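PDB 3DV9: beta-phosphoglucomutase from Bacteroides vulgatus, which probably interconverts beta-glucose phosphates as a magnesium-dependent phosphoglucomutase of the haloacid dehalogenase (HAD) superfamily. Local coordinates for residues 26-31 with 118-123; 32-37 with 111-116; 184-189 with 235-240. All coordinates share one frame; numbering follows the deposited sequence. Where two conformers were deposited one is given.

Interaction 1 of 3, residues 26-31 with 118-123; sequences VLFDMD and TKIKSE. With MG (magnesium ion), chain B; PO4 (phosphate ion), chain C.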
ATOM      1  N   VAL A  26      -6.558  -2.303  10.913  1.00 18.02           N
ATOM      2  CA  VAL A  26      -5.272  -1.834  10.367  1.00 17.68           C
ATOM      3  C   VAL A  26      -5.201  -2.349   8.933  1.00 18.33           C
ATOM      4  O   VAL A  26      -5.215  -3.563   8.689  1.00 17.90           O
ATOM      5  CB  VAL A  26      -4.018  -2.273  11.201  1.00 17.73           C
ATOM      6  CG1 VAL A  26      -2.721  -1.571  10.650  1.00 17.84           C
ATOM      7  CG2 VAL A  26      -4.188  -1.947  12.698  1.00 18.06           C
ATOM      8  N   LEU A  27      -5.170  -1.396   7.998  1.00 18.00           N
ATOM      9  CA  LEU A  27      -5.259  -1.653   6.564  1.00 18.17           C
ATOM     10  C   LEU A  27      -3.872  -1.629   5.992  1.00 18.11           C
ATOM     11  O   LEU A  27      -3.247  -0.569   5.917  1.00 18.35           O
ATOM     12  CB  LEU A  27      -6.104  -0.554   5.869  1.00 18.18           C
ATOM     13  CG  LEU A  27      -7.616  -0.708   5.990  1.00 22.29           C
ATOM     14  CD1 LEU A  27      -8.123  -1.415   7.211  1.00 20.26           C
ATOM     15  CD2 LEU A  27      -8.356   0.635   5.691  1.00 19.63           C
ATOM     16  N   PHE A  28      -3.367  -2.801   5.604  1.00 15.93           N
ATOM     17  CA  PHE A  28      -1.990  -2.920   5.082  1.00 17.20           C
ATOM     18  C   PHE A  28      -1.921  -2.945   3.584  1.00 17.30           C
ATOM     19  O   PHE A  28      -2.526  -3.812   2.907  1.00 16.71           O
ATOM     20  CB  PHE A  28      -1.354  -4.213   5.567  1.00 17.56           C
ATOM     21  CG  PHE A  28      -0.995  -4.206   7.004  1.00 18.72           C
ATOM     22  CD1 PHE A  28       0.321  -3.893   7.381  1.00 19.68           C
ATOM     23  CD2 PHE A  28      -1.936  -4.517   7.982  1.00 17.97           C
ATOM     24  CE1 PHE A  28       0.703  -3.884   8.736  1.00 20.02           C
ATOM     25  CE2 PHE A  28      -1.577  -4.500   9.357  1.00 18.14           C
ATOM     26  CZ  PHE A  28      -0.258  -4.206   9.724  1.00 16.46           C
ATOM     27  N   ASP A  29      -1.100  -2.054   3.037  1.00 17.79           N
ATOM     28  CA  ASP A  29      -0.678  -2.302   1.683  1.00 18.01           C
ATOM     29  C   ASP A  29       0.079  -3.662   1.568  1.00 18.65           C
ATOM     30  O   ASP A  29       0.654  -4.155   2.557  1.00 17.75           O
ATOM     31  CB  ASP A  29       0.225  -1.154   1.241  1.00 18.86           C
ATOM     32  CG  ASP A  29       0.726  -1.334  -0.130  1.00 22.47           C
ATOM     33  OD1 ASP A  29      -0.120  -1.575  -1.024  1.00 24.48           O
ATOM     34  OD2 ASP A  29       1.955  -1.276  -0.306  1.00 25.21           O
HETATM   35  N   MSE A  30       0.070  -4.298   0.384  1.00 17.82           N
HETATM   36  CA  MSE A  30       0.825  -5.556   0.252  1.00 18.38           C
HETATM   37  C   MSE A  30       2.302  -5.420  -0.206  1.00 17.92           C
HETATM   38  O   MSE A  30       3.240  -5.747   0.513  1.00 19.12           O
HETATM   39  CB  MSE A  30       0.096  -6.551  -0.658  1.00 17.79           C
HETATM   40  CG  MSE A  30       0.782  -7.926  -0.599  1.00 17.45           C
HETATM   41 SE   MSE A  30      -0.157  -9.216  -1.679  0.70 21.30          SE
HETATM   42  CE  MSE A  30       0.295  -8.465  -3.442  1.00 22.85           C
ATOM     43  N   ASP A  31       2.494  -4.967  -1.432  1.00 17.58           N
ATOM     44  CA  ASP A  31       3.847  -4.899  -2.005  1.00 17.71           C
ATOM     45  C   ASP A  31       4.704  -3.845  -1.314  1.00 17.71           C
ATOM     46  O   ASP A  31       4.347  -2.677  -1.279  1.00 18.16           O
ATOM     47  CB  ASP A  31       3.758  -4.604  -3.495  1.00 18.15           C
ATOM     48  CG  ASP A  31       3.081  -5.722  -4.264  1.00 20.01           C
ATOM     49  OD1 ASP A  31       3.501  -6.883  -4.162  1.00 19.85           O
ATOM     50  OD2 ASP A  31       2.106  -5.412  -4.970  1.00 22.57           O
ATOM     51  N   THR A 118       0.738 -10.336  14.103  1.00 17.94           N
ATOM     52  CA  THR A 118       0.347 -11.225  15.223  0.60 17.93           C
ATOM     53  C   THR A 118      -0.044 -10.399  16.455  1.00 18.37           C
ATOM     54  O   THR A 118      -0.978 -10.785  17.180  1.00 18.25           O
ATOM     55  CB  THR A 118       1.441 -12.294  15.551  0.60 18.14           C
ATOM     56  OG1 THR A 118       2.583 -11.664  16.149  0.60 20.13           O
ATOM     57  CG2 THR A 118       1.876 -13.015  14.296  0.60 18.41           C
ATOM     58  N   LYS A 119       0.635  -9.254  16.661  1.00 17.06           N
ATOM     59  CA  LYS A 119       0.325  -8.386  17.814  1.00 18.41           C
ATOM     60  C   LYS A 119      -1.064  -7.794  17.570  1.00 18.60           C
ATOM     61  O   LYS A 119      -1.914  -7.769  18.475  1.00 19.32           O
ATOM     62  CB  LYS A 119       1.304  -7.207  17.864  1.00 17.60           C
ATOM     63  CG  LYS A 119       2.701  -7.594  18.351  1.00 19.26           C
ATOM     64  CD  LYS A 119       3.587  -6.377  18.267  1.00 19.56           C
ATOM     65  CE  LYS A 119       4.998  -6.728  18.561  1.00 22.10           C
ATOM     66  NZ  LYS A 119       5.897  -5.514  18.409  1.00 21.81           N
ATOM     67  N   ILE A 120      -1.277  -7.344  16.342  1.00 17.61           N
ATOM     68  CA  ILE A 120      -2.551  -6.667  15.944  1.00 17.40           C
ATOM     69  C   ILE A 120      -3.722  -7.651  16.099  1.00 18.01           C
ATOM     70  O   ILE A 120      -4.753  -7.319  16.685  1.00 18.80           O
ATOM     71  CB  ILE A 120      -2.460  -6.070  14.486  1.00 17.00           C
ATOM     72  CG1 ILE A 120      -1.522  -4.850  14.517  1.00 16.70           C
ATOM     73  CG2 ILE A 120      -3.847  -5.644  13.929  1.00 17.78           C
ATOM     74  CD1 ILE A 120      -0.965  -4.402  13.117  1.00 17.16           C
ATOM     75  N   LYS A 121      -3.560  -8.844  15.563  1.00 18.19           N
ATOM     76  CA  LYS A 121      -4.584  -9.909  15.693  1.00 19.56           C
ATOM     77  C   LYS A 121      -4.851 -10.249  17.178  1.00 19.77           C
ATOM     78  O   LYS A 121      -6.011 -10.378  17.583  1.00 19.16           O
ATOM     79  CB  LYS A 121      -4.203 -11.131  14.819  1.00 20.41           C
ATOM     80  CG  LYS A 121      -5.292 -12.136  14.476  1.00 26.67           C
ATOM     81  CD  LYS A 121      -6.114 -11.664  13.250  1.00 27.87           C
ATOM     82  CE  LYS A 121      -7.361 -12.522  13.128  1.00 31.80           C
ATOM     83  NZ  LYS A 121      -7.732 -12.740  11.698  1.00 35.94           N
ATOM     84  N   SER A 122      -3.802 -10.343  17.989  1.00 20.40           N
ATOM     85  CA  SER A 122      -3.905 -10.654  19.417  0.60 20.85           C
ATOM     86  C   SER A 122      -4.741  -9.610  20.178  1.00 21.04           C
ATOM     87  O   SER A 122      -5.452  -9.930  21.163  1.00 20.72           O
ATOM     88  CB  SER A 122      -2.506 -10.714  20.046  0.60 20.54           C
ATOM     89  OG  SER A 122      -2.589 -11.129  21.402  0.60 22.02           O
ATOM     90  N   GLU A 123      -4.642  -8.365  19.731  1.00 20.75           N
ATOM     91  CA  GLU A 123      -5.303  -7.246  20.388  0.50 21.85           C
ATOM     92  C   GLU A 123      -6.770  -7.163  20.013  1.00 21.58           C
ATOM     93  O   GLU A 123      -7.485  -6.283  20.497  1.00 23.76           O
ATOM     94  CB  GLU A 123      -4.598  -5.932  20.026  0.50 22.41           C
ATOM     95  CG  GLU A 123      -3.275  -5.738  20.731  0.50 24.83           C
ATOM     96  CD  GLU A 123      -3.427  -5.555  22.237  0.50 27.29           C
ATOM     97  OE1 GLU A 123      -4.370  -4.869  22.679  0.50 29.34           O
ATOM     98  OE2 GLU A 123      -2.594  -6.105  22.984  0.50 30.82           O
TER
HETATM   99 MG    MG B 301       3.340  -0.748  -1.870  1.00 15.35          MG
HETATM  100  P   PO4 C 302       0.840  -2.259  -3.771  0.60 21.61           P
HETATM  101  O1  PO4 C 302       0.388  -3.385  -2.863  0.60 21.89           O
HETATM  102  O2  PO4 C 302       2.113  -1.635  -3.271  0.60 22.69           O
HETATM  103  O3  PO4 C 302      -0.248  -1.186  -3.878  0.60 23.70           O
HETATM  104  O4  PO4 C 302       1.075  -2.749  -5.195  0.60 19.22           O
HETATM  105  O   HOH W   1       1.985  -1.117  -3.439  0.40 22.55           O
HETATM  106  O   HOH W   2       1.967   1.197  -2.175  1.00 20.62           O

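Interaction 2 of 3, residues 32-37 with 111-116; sequences GVLFDS and PGALEV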
ATOM      1  N   GLY A  32       5.874  -4.271  -0.809  1.00 16.67           N
ATOM      2  CA  GLY A  32       6.740  -3.353  -0.094  1.00 17.64           C
ATOM      3  C   GLY A  32       6.343  -3.099   1.351  1.00 19.45           C
ATOM      4  O   GLY A  32       6.943  -2.249   2.017  1.00 20.39           O
ATOM      5  N   VAL A  33       5.322  -3.821   1.844  1.00 17.51           N
ATOM      6  CA  VAL A  33       4.908  -3.696   3.263  1.00 17.27           C
ATOM      7  C   VAL A  33       4.835  -5.088   3.877  1.00 18.17           C
ATOM      8  O   VAL A  33       5.512  -5.382   4.878  1.00 19.42           O
ATOM      9  CB  VAL A  33       3.543  -2.942   3.368  1.00 17.94           C
ATOM     10  CG1 VAL A  33       2.953  -3.059   4.802  1.00 19.66           C
ATOM     11  CG2 VAL A  33       3.727  -1.454   2.923  1.00 20.21           C
ATOM     12  N   LEU A  34       3.998  -5.945   3.280  1.00 17.85           N
ATOM     13  CA  LEU A  34       3.926  -7.382   3.644  1.00 17.71           C
ATOM     14  C   LEU A  34       5.009  -8.247   3.004  1.00 18.44           C
ATOM     15  O   LEU A  34       5.614  -9.080   3.687  1.00 18.92           O
ATOM     16  CB  LEU A  34       2.519  -7.947   3.388  1.00 17.97           C
ATOM     17  CG  LEU A  34       1.408  -7.173   4.122  1.00 18.06           C
ATOM     18  CD1 LEU A  34       0.096  -7.866   3.739  1.00 20.49           C
ATOM     19  CD2 LEU A  34       1.610  -7.170   5.662  1.00 16.70           C
ATOM     20  N   PHE A  35       5.227  -8.049   1.700  1.00 17.96           N
ATOM     21  CA  PHE A  35       6.201  -8.806   0.954  1.00 17.82           C
ATOM     22  C   PHE A  35       7.254  -7.876   0.381  1.00 16.93           C
ATOM     23  O   PHE A  35       6.922  -6.762  -0.072  1.00 18.01           O
ATOM     24  CB  PHE A  35       5.532  -9.559  -0.214  1.00 18.42           C
ATOM     25  CG  PHE A  35       4.670 -10.725   0.207  1.00 17.66           C
ATOM     26  CD1 PHE A  35       5.225 -11.881   0.724  1.00 18.79           C
ATOM     27  CD2 PHE A  35       3.273 -10.664   0.035  1.00 21.09           C
ATOM     28  CE1 PHE A  35       4.439 -12.976   1.073  1.00 20.63           C
ATOM     29  CE2 PHE A  35       2.447 -11.782   0.403  1.00 22.45           C
ATOM     30  CZ  PHE A  35       3.057 -12.938   0.924  1.00 21.12           C
ATOM     31  N   ASP A  36       8.504  -8.341   0.317  1.00 17.95           N
ATOM     32  CA  ASP A  36       9.530  -7.528  -0.307  1.00 18.38           C
ATOM     33  C   ASP A  36       9.507  -7.854  -1.825  1.00 17.78           C
ATOM     34  O   ASP A  36      10.402  -8.498  -2.372  1.00 18.81           O
ATOM     35  CB  ASP A  36      10.893  -7.814   0.333  1.00 18.73           C
ATOM     36  CG  ASP A  36      11.977  -6.878  -0.188  1.00 23.26           C
ATOM     37  OD1 ASP A  36      11.622  -5.844  -0.815  1.00 21.85           O
ATOM     38  OD2 ASP A  36      13.168  -7.203   0.032  1.00 26.50           O
ATOM     39  N   SER A  37       8.423  -7.454  -2.481  1.00 18.05           N
ATOM     40  CA  SER A  37       8.164  -7.787  -3.893  1.00 18.38           C
ATOM     41  C   SER A  37       8.527  -6.664  -4.866  1.00 18.28           C
ATOM     42  O   SER A  37       8.528  -6.857  -6.087  1.00 19.16           O
ATOM     43  CB  SER A  37       6.667  -8.049  -4.044  1.00 17.75           C
ATOM     44  OG  SER A  37       5.947  -6.942  -3.530  1.00 18.16           O
ATOM     45  N   PRO A 111      10.706  -8.404   6.969  1.00 18.12           N
ATOM     46  CA  PRO A 111      10.980  -8.577   8.385  1.00 18.63           C
ATOM     47  C   PRO A 111      10.127  -7.585   9.195  1.00 18.35           C
ATOM     48  O   PRO A 111       9.926  -6.423   8.786  1.00 17.92           O
ATOM     49  CB  PRO A 111      12.462  -8.206   8.504  1.00 19.52           C
ATOM     50  CG  PRO A 111      13.033  -8.670   7.171  1.00 20.75           C
ATOM     51  CD  PRO A 111      11.953  -8.115   6.234  1.00 19.24           C
ATOM     52  N   GLY A 112       9.604  -8.072  10.313  1.00 17.57           N
ATOM     53  CA  GLY A 112       8.716  -7.300  11.165  1.00 16.43           C
ATOM     54  C   GLY A 112       7.252  -7.446  10.804  1.00 18.02           C
ATOM     55  O   GLY A 112       6.414  -7.238  11.664  1.00 17.35           O
ATOM     56  N   ALA A 113       6.929  -7.865   9.575  1.00 17.67           N
ATOM     57  CA  ALA A 113       5.493  -7.881   9.163  1.00 17.51           C
ATOM     58  C   ALA A 113       4.691  -8.968   9.916  1.00 18.24           C
ATOM     59  O   ALA A 113       3.627  -8.714  10.456  1.00 17.60           O
ATOM     60  CB  ALA A 113       5.388  -8.096   7.634  1.00 18.61           C
ATOM     61  N   LEU A 114       5.202 -10.198   9.925  1.00 18.28           N
ATOM     62  CA  LEU A 114       4.455 -11.268  10.619  1.00 18.93           C
ATOM     63  C   LEU A 114       4.337 -10.948  12.112  1.00 18.66           C
ATOM     64  O   LEU A 114       3.257 -11.138  12.695  1.00 18.51           O
ATOM     65  CB  LEU A 114       5.147 -12.614  10.376  1.00 18.16           C
ATOM     66  CG  LEU A 114       4.564 -13.770  11.194  1.00 19.63           C
ATOM     67  CD1 LEU A 114       3.124 -13.988  10.882  1.00 17.24           C
ATOM     68  CD2 LEU A 114       5.366 -15.026  10.842  1.00 20.33           C
ATOM     69  N   GLU A 115       5.414 -10.447  12.717  1.00 17.94           N
ATOM     70  CA  GLU A 115       5.370 -10.106  14.124  1.00 19.01           C
ATOM     71  C   GLU A 115       4.330  -9.024  14.435  1.00 18.07           C
ATOM     72  O   GLU A 115       3.547  -9.144  15.390  1.00 18.63           O
ATOM     73  CB  GLU A 115       6.721  -9.681  14.632  1.00 18.78           C
ATOM     74  CG  GLU A 115       6.677  -9.399  16.149  1.00 22.93           C
ATOM     75  CD  GLU A 115       8.068  -9.137  16.716  1.00 27.81           C
ATOM     76  OE1 GLU A 115       9.074  -9.400  16.013  1.00 31.01           O
ATOM     77  OE2 GLU A 115       8.161  -8.680  17.862  1.00 29.33           O
ATOM     78  N   VAL A 116       4.330  -7.929  13.685  1.00 17.88           N
ATOM     79  CA  VAL A 116       3.341  -6.882  13.954  1.00 17.89           C
ATOM     80  C   VAL A 116       1.884  -7.331  13.709  1.00 18.25           C
ATOM     81  O   VAL A 116       1.003  -6.972  14.490  1.00 17.06           O
ATOM     82  CB  VAL A 116       3.693  -5.523  13.277  1.00 18.35           C
ATOM     83  CG1 VAL A 116       3.297  -5.515  11.762  1.00 18.16           C
ATOM     84  CG2 VAL A 116       3.068  -4.377  14.058  1.00 17.43           C
TER

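Interaction 3 of 3, residues 184-189 with 235-240; sequences EALVIE and KNWETL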
ATOM      1  N   GLU A 184     -11.513   4.753  12.782  1.00 19.84           N
ATOM      2  CA  GLU A 184     -11.370   3.426  13.414  1.00 20.81           C
ATOM      3  C   GLU A 184     -10.259   2.601  12.768  1.00 20.20           C
ATOM      4  O   GLU A 184     -10.105   1.415  13.058  1.00 18.99           O
ATOM      5  CB  GLU A 184     -12.701   2.644  13.365  1.00 21.23           C
ATOM      6  CG  GLU A 184     -13.814   3.285  14.202  1.00 21.67           C
ATOM      7  CD  GLU A 184     -15.192   2.633  14.012  1.00 23.31           C
ATOM      8  OE1 GLU A 184     -15.423   1.943  12.987  1.00 23.58           O
ATOM      9  OE2 GLU A 184     -16.046   2.844  14.897  1.00 25.52           O
ATOM     10  N   ALA A 185      -9.552   3.207  11.814  1.00 20.29           N
ATOM     11  CA  ALA A 185      -8.536   2.490  11.048  1.00 20.29           C
ATOM     12  C   ALA A 185      -7.202   3.254  10.935  1.00 20.01           C
ATOM     13  O   ALA A 185      -7.136   4.468  11.187  1.00 19.10           O
ATOM     14  CB  ALA A 185      -9.076   2.132   9.649  1.00 19.58           C
ATOM     15  N   LEU A 186      -6.143   2.488  10.615  1.00 19.32           N
ATOM     16  CA  LEU A 186      -4.843   3.033  10.198  0.60 19.30           C
ATOM     17  C   LEU A 186      -4.543   2.487   8.792  1.00 18.41           C
ATOM     18  O   LEU A 186      -4.902   1.362   8.474  1.00 18.67           O
ATOM     19  CB  LEU A 186      -3.722   2.527  11.127  0.60 20.14           C
ATOM     20  CG  LEU A 186      -3.417   3.126  12.500  0.60 22.27           C
ATOM     21  CD1 LEU A 186      -4.633   3.361  13.303  0.60 25.34           C
ATOM     22  CD2 LEU A 186      -2.394   2.264  13.243  0.60 19.62           C
ATOM     23  N   VAL A 187      -3.877   3.282   7.962  1.00 17.52           N
ATOM     24  CA  VAL A 187      -3.364   2.796   6.684  1.00 16.73           C
ATOM     25  C   VAL A 187      -1.845   2.660   6.841  1.00 17.61           C
ATOM     26  O   VAL A 187      -1.192   3.564   7.345  1.00 17.68           O
ATOM     27  CB  VAL A 187      -3.699   3.765   5.525  1.00 16.60           C
ATOM     28  CG1 VAL A 187      -2.860   3.440   4.259  1.00 17.75           C
ATOM     29  CG2 VAL A 187      -5.214   3.738   5.219  1.00 18.00           C
ATOM     30  N   ILE A 188      -1.325   1.514   6.442  1.00 15.89           N
ATOM     31  CA  ILE A 188       0.155   1.280   6.459  1.00 17.25           C
ATOM     32  C   ILE A 188       0.616   1.184   5.009  1.00 17.21           C
ATOM     33  O   ILE A 188       0.324   0.207   4.311  1.00 17.19           O
ATOM     34  CB  ILE A 188       0.513  -0.002   7.231  1.00 16.68           C
ATOM     35  CG1 ILE A 188      -0.220  -0.080   8.582  1.00 18.97           C
ATOM     36  CG2 ILE A 188       2.057  -0.099   7.394  1.00 16.68           C
ATOM     37  CD1 ILE A 188       0.088   1.136   9.494  1.00 17.10           C
ATOM     38  N   GLU A 189       1.358   2.209   4.571  1.00 17.10           N
ATOM     39  CA  GLU A 189       1.733   2.379   3.170  1.00 17.05           C
ATOM     40  C   GLU A 189       3.238   2.611   3.002  1.00 17.19           C
ATOM     41  O   GLU A 189       3.886   3.163   3.913  1.00 18.05           O
ATOM     42  CB  GLU A 189       0.934   3.539   2.566  1.00 18.96           C
ATOM     43  CG  GLU A 189      -0.315   3.001   1.876  1.00 18.12           C
ATOM     44  CD  GLU A 189      -0.002   2.337   0.480  1.00 21.01           C
ATOM     45  OE1 GLU A 189       1.200   2.187   0.095  1.00 19.57           O
ATOM     46  OE2 GLU A 189      -0.967   1.950  -0.226  1.00 22.51           O
ATOM     47  N   LYS A 235       8.493  -2.406  16.061  1.00 19.15           N
ATOM     48  CA  LYS A 235       9.042  -2.085  17.384  1.00 20.78           C
ATOM     49  C   LYS A 235       8.209  -1.014  18.107  1.00 20.14           C
ATOM     50  O   LYS A 235       8.100  -0.997  19.349  1.00 21.00           O
ATOM     51  CB  LYS A 235      10.460  -1.568  17.225  1.00 21.20           C
ATOM     52  CG  LYS A 235      11.154  -1.219  18.509  1.00 26.70           C
ATOM     53  CD  LYS A 235      12.634  -0.949  18.259  1.00 32.21           C
ATOM     54  CE  LYS A 235      12.865   0.173  17.251  1.00 36.60           C
ATOM     55  NZ  LYS A 235      14.318   0.324  16.883  1.00 41.57           N
ATOM     56  N   ASN A 236       7.660  -0.119  17.312  1.00 19.81           N
ATOM     57  CA  ASN A 236       6.880   0.999  17.803  1.00 20.29           C
ATOM     58  C   ASN A 236       5.384   0.728  17.975  1.00 20.55           C
ATOM     59  O   ASN A 236       4.643   1.594  18.453  1.00 20.33           O
ATOM     60  CB  ASN A 236       7.099   2.177  16.870  1.00 20.66           C
ATOM     61  CG  ASN A 236       8.398   2.876  17.150  1.00 22.30           C
ATOM     62  OD1 ASN A 236       8.488   3.691  18.069  1.00 21.74           O
ATOM     63  ND2 ASN A 236       9.429   2.546  16.378  1.00 21.08           N
ATOM     64  N   TRP A 237       4.950  -0.477  17.624  1.00 20.04           N
ATOM     65  CA  TRP A 237       3.505  -0.770  17.624  1.00 20.29           C
ATOM     66  C   TRP A 237       2.853  -0.533  19.023  1.00 20.70           C
ATOM     67  O   TRP A 237       1.813   0.135  19.165  1.00 20.41           O
ATOM     68  CB  TRP A 237       3.226  -2.212  17.130  1.00 21.75           C
ATOM     69  CG  TRP A 237       1.769  -2.415  17.254  1.00 20.77           C
ATOM     70  CD1 TRP A 237       1.126  -3.157  18.171  1.00 24.06           C
ATOM     71  CD2 TRP A 237       0.757  -1.738  16.476  1.00 21.64           C
ATOM     72  NE1 TRP A 237      -0.248  -3.026  18.002  1.00 22.75           N
ATOM     73  CE2 TRP A 237      -0.494  -2.155  16.970  1.00 23.27           C
ATOM     74  CE3 TRP A 237       0.803  -0.819  15.409  1.00 22.18           C
ATOM     75  CZ2 TRP A 237      -1.716  -1.682  16.431  1.00 22.14           C
ATOM     76  CZ3 TRP A 237      -0.407  -0.351  14.868  1.00 23.27           C
ATOM     77  CH2 TRP A 237      -1.646  -0.786  15.381  1.00 23.28           C
ATOM     78  N   GLU A 238       3.437  -1.117  20.050  1.00 20.74           N
ATOM     79  CA  GLU A 238       2.888  -1.000  21.425  1.00 23.41           C
ATOM     80  C   GLU A 238       2.686   0.459  21.849  1.00 23.69           C
ATOM     81  O   GLU A 238       1.597   0.830  22.319  1.00 23.06           O
ATOM     82  CB  GLU A 238       3.760  -1.766  22.419  1.00 25.11           C
ATOM     83  CG  GLU A 238       3.870  -3.271  22.043  1.00 29.61           C
ATOM     84  CD  GLU A 238       5.169  -3.665  21.293  1.00 36.33           C
ATOM     85  OE1 GLU A 238       5.410  -3.249  20.102  1.00 29.57           O
ATOM     86  OE2 GLU A 238       5.961  -4.429  21.950  1.00 40.47           O
ATOM     87  N   THR A 239       3.714   1.276  21.617  1.00 22.24           N
ATOM     88  CA  THR A 239       3.684   2.722  21.964  1.00 23.08           C
ATOM     89  C   THR A 239       2.655   3.441  21.114  1.00 22.00           C
ATOM     90  O   THR A 239       1.946   4.342  21.586  1.00 21.54           O
ATOM     91  CB  THR A 239       5.079   3.336  21.762  1.00 22.37           C
ATOM     92  OG1 THR A 239       5.985   2.652  22.628  1.00 27.72           O
ATOM     93  CG2 THR A 239       5.106   4.882  22.087  1.00 25.48           C
ATOM     94  N   LEU A 240       2.557   3.045  19.851  1.00 20.58           N
ATOM     95  CA  LEU A 240       1.627   3.722  18.965  1.00 20.31           C
ATOM     96  C   LEU A 240       0.197   3.369  19.361  1.00 19.53           C
ATOM     97  O   LEU A 240      -0.658   4.272  19.489  1.00 20.46           O
ATOM     98  CB  LEU A 240       1.927   3.311  17.509  1.00 20.25           C
ATOM     99  CG  LEU A 240       0.934   3.869  16.496  1.00 22.41           C
ATOM    100  CD1 LEU A 240       0.937   5.396  16.469  1.00 21.91           C
ATOM    101  CD2 LEU A 240       1.232   3.284  15.115  1.00 23.27           C
TER

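Interaction 1 of 3, residues 26-31 with 118-123
Ile120 of helix 113-122 sets CD1 against Phe28 and Val26 of strand 25-29, and CG2 against Val26, joining a covering helix to a central strand of the Rossmann-like HAD fold. The contact is wholly apolar. The CD1 methyl of Ile120 reaches the rim of the Phe28 ring, in its plane, at 3.5 Å from CZ, with CE2 slightly farther; the methyl therefore meets an edge and not a face. A chi1 of -71° puts CG1 of Ile120 beside the backbone N and leaves CG2 anti to it, which lets the two branches diverge: Ile120 CG2 approaches Val26 CG2 at 3.9 Å, the two side chains crossing at about a right angle. Trp237 of helix 230-244 touches both Val26 and Ile120, so the pair lies within a larger hydrophobic layer.

Polar chemistry gathers at Asp29 to Asp31, in a sequence that fits the HAD DxDx(T/V) motif. Asp29 OD2 binds magnesium at 2.1 Å, with Glu65 and Asn190 as further protein ligands. A phosphate ion, probably from the crystallisation liquor, has its O2 almost on top of a metal-bound water; the two are probably alternatives at one coordination position, and the phosphate placement is doubtful. Lys165 pairs with Asp29 OD1 and, where the phosphate is present, also bonds to it. The carboxylate of Asp31 turns elsewhere: OD1 hydrogen-bonds Ser37 OG. With an alanine in place of Asp31, that serine hydroxyl would probably lose its carboxylate mate and be freer to turn. The metal takes the backbone of this residue instead, Asp31 O lying 2.3 Å from the magnesium.

Interaction 2 of 3, residues 32-37 with 111-116
Ala113, at the start of helix 113-122, sets its CB against the backbone of Val33 and Leu34, and this single methyl carries the contact. Val33 O stands 3.9 Å from Ala113 CB, and Leu34 O is slightly farther, at 4.1 Å. One side chain joins them: Leu34 CD2 comes within 4.4 Å of the same CB. Although the CB of Leu34 points away from the helix, CG lies anti to the carbonyl carbon (chi1 -56°); CD1 continues the chain (chi2 179°), and CD2, the other, turned branch, comes back to the alanine.

The next shell fixes both backbones. Gly112, at the N-cap of the helix, accepts a bond from Val116 N to its O at 3.0 Å, closing the first turn and holding Ala113 in its place. In the 32-37 loop, Gly32 N donates to Phe35 O at 2.8 Å, a turn consistent with the way the carbonyls of Val33 and Leu34 face Ala113. Backbone bonds between Leu34 and Met110 and between Asp36 and Glu108 tie this loop to the chain entering the helix, while Phe35 packs edge-to-face with Phe146. Farther out, the two segments flank a largely helical insertion, consistent with the cap domain of beta-phosphoglucomutase relatives; the nearest side-chain atom of Val33, meanwhile, is about 5 Å from the magnesium.

Val33 O is buried here and finds no hydrogen-bond partner in the model. A methyl cannot replace such a partner, so the contact offers van der Waals closeness and probably leaves a buried carbonyl at some desolvation cost.

Interaction 3 of 3, residues 184-189 with 235-240
In the alpha/beta core of the HAD fold, strand 185-189 lies beside strand 25-29 in the parallel sheet, and helix 230-244 covers the face towards which Leu186 projects. The meeting point is one methyl: Leu186 CD2 sits 3.7 Å from Trp237 CZ3 and 3.8 Å from CH2. It arrives at the edge of the indole's six-membered ring, near the ring plane, so the indole offers its rim to the strand. Trp237 reaches that far because CG is anti to the backbone N (chi1 177°), which carries the ring from the helix down to the sheet. One turn later in the helix, Leu240 CD2 lies 4.2 Å from Leu186 CD2. Leu186 was modelled in two conformers, and these distances describe one of them.

Neighbours extend the apolar layer on all these residues. Trp237 also touches Leu125, Leu240 packs on Ile206 of strand 204-208, and Leu186 meets Leu244 farther along the helix. The indole nitrogen NE1 makes a weak hydrogen bond to Gln241 OE1, within its own helix.

No hydrogen bond joins the two segments; large aliphatic and aromatic groups bridge backbones whose nearest CA atoms, Leu186 CA and Leu240 CA, are 10.9 Å apart. Helices laid in this way over a parallel sheet, with others on its reverse face, are typical of the three-layer Rossmann-like architecture.

How the interactions relate
All three contacts are buried, yet they differ in kind. Interactions 1 and 3 seat helices on neighbouring strands of one sheet through branched and aromatic side chains; Leu27 N and Leu186 O join those strands by a probable hydrogen bond, and a salt bridge from Lys119 to Glu238 ties the helices together. Interaction 2 uses the same helix as interaction 1, but nearer its start, and sets a small methyl against loop carbonyls. Packing of Val116 on Trp237 links it to interaction 3. Interactions 1 and 3 are both apolar where their segments meet, but the strand segment of interaction 1 runs on into the metal site, and interaction 2 continues that chain past the magnesium.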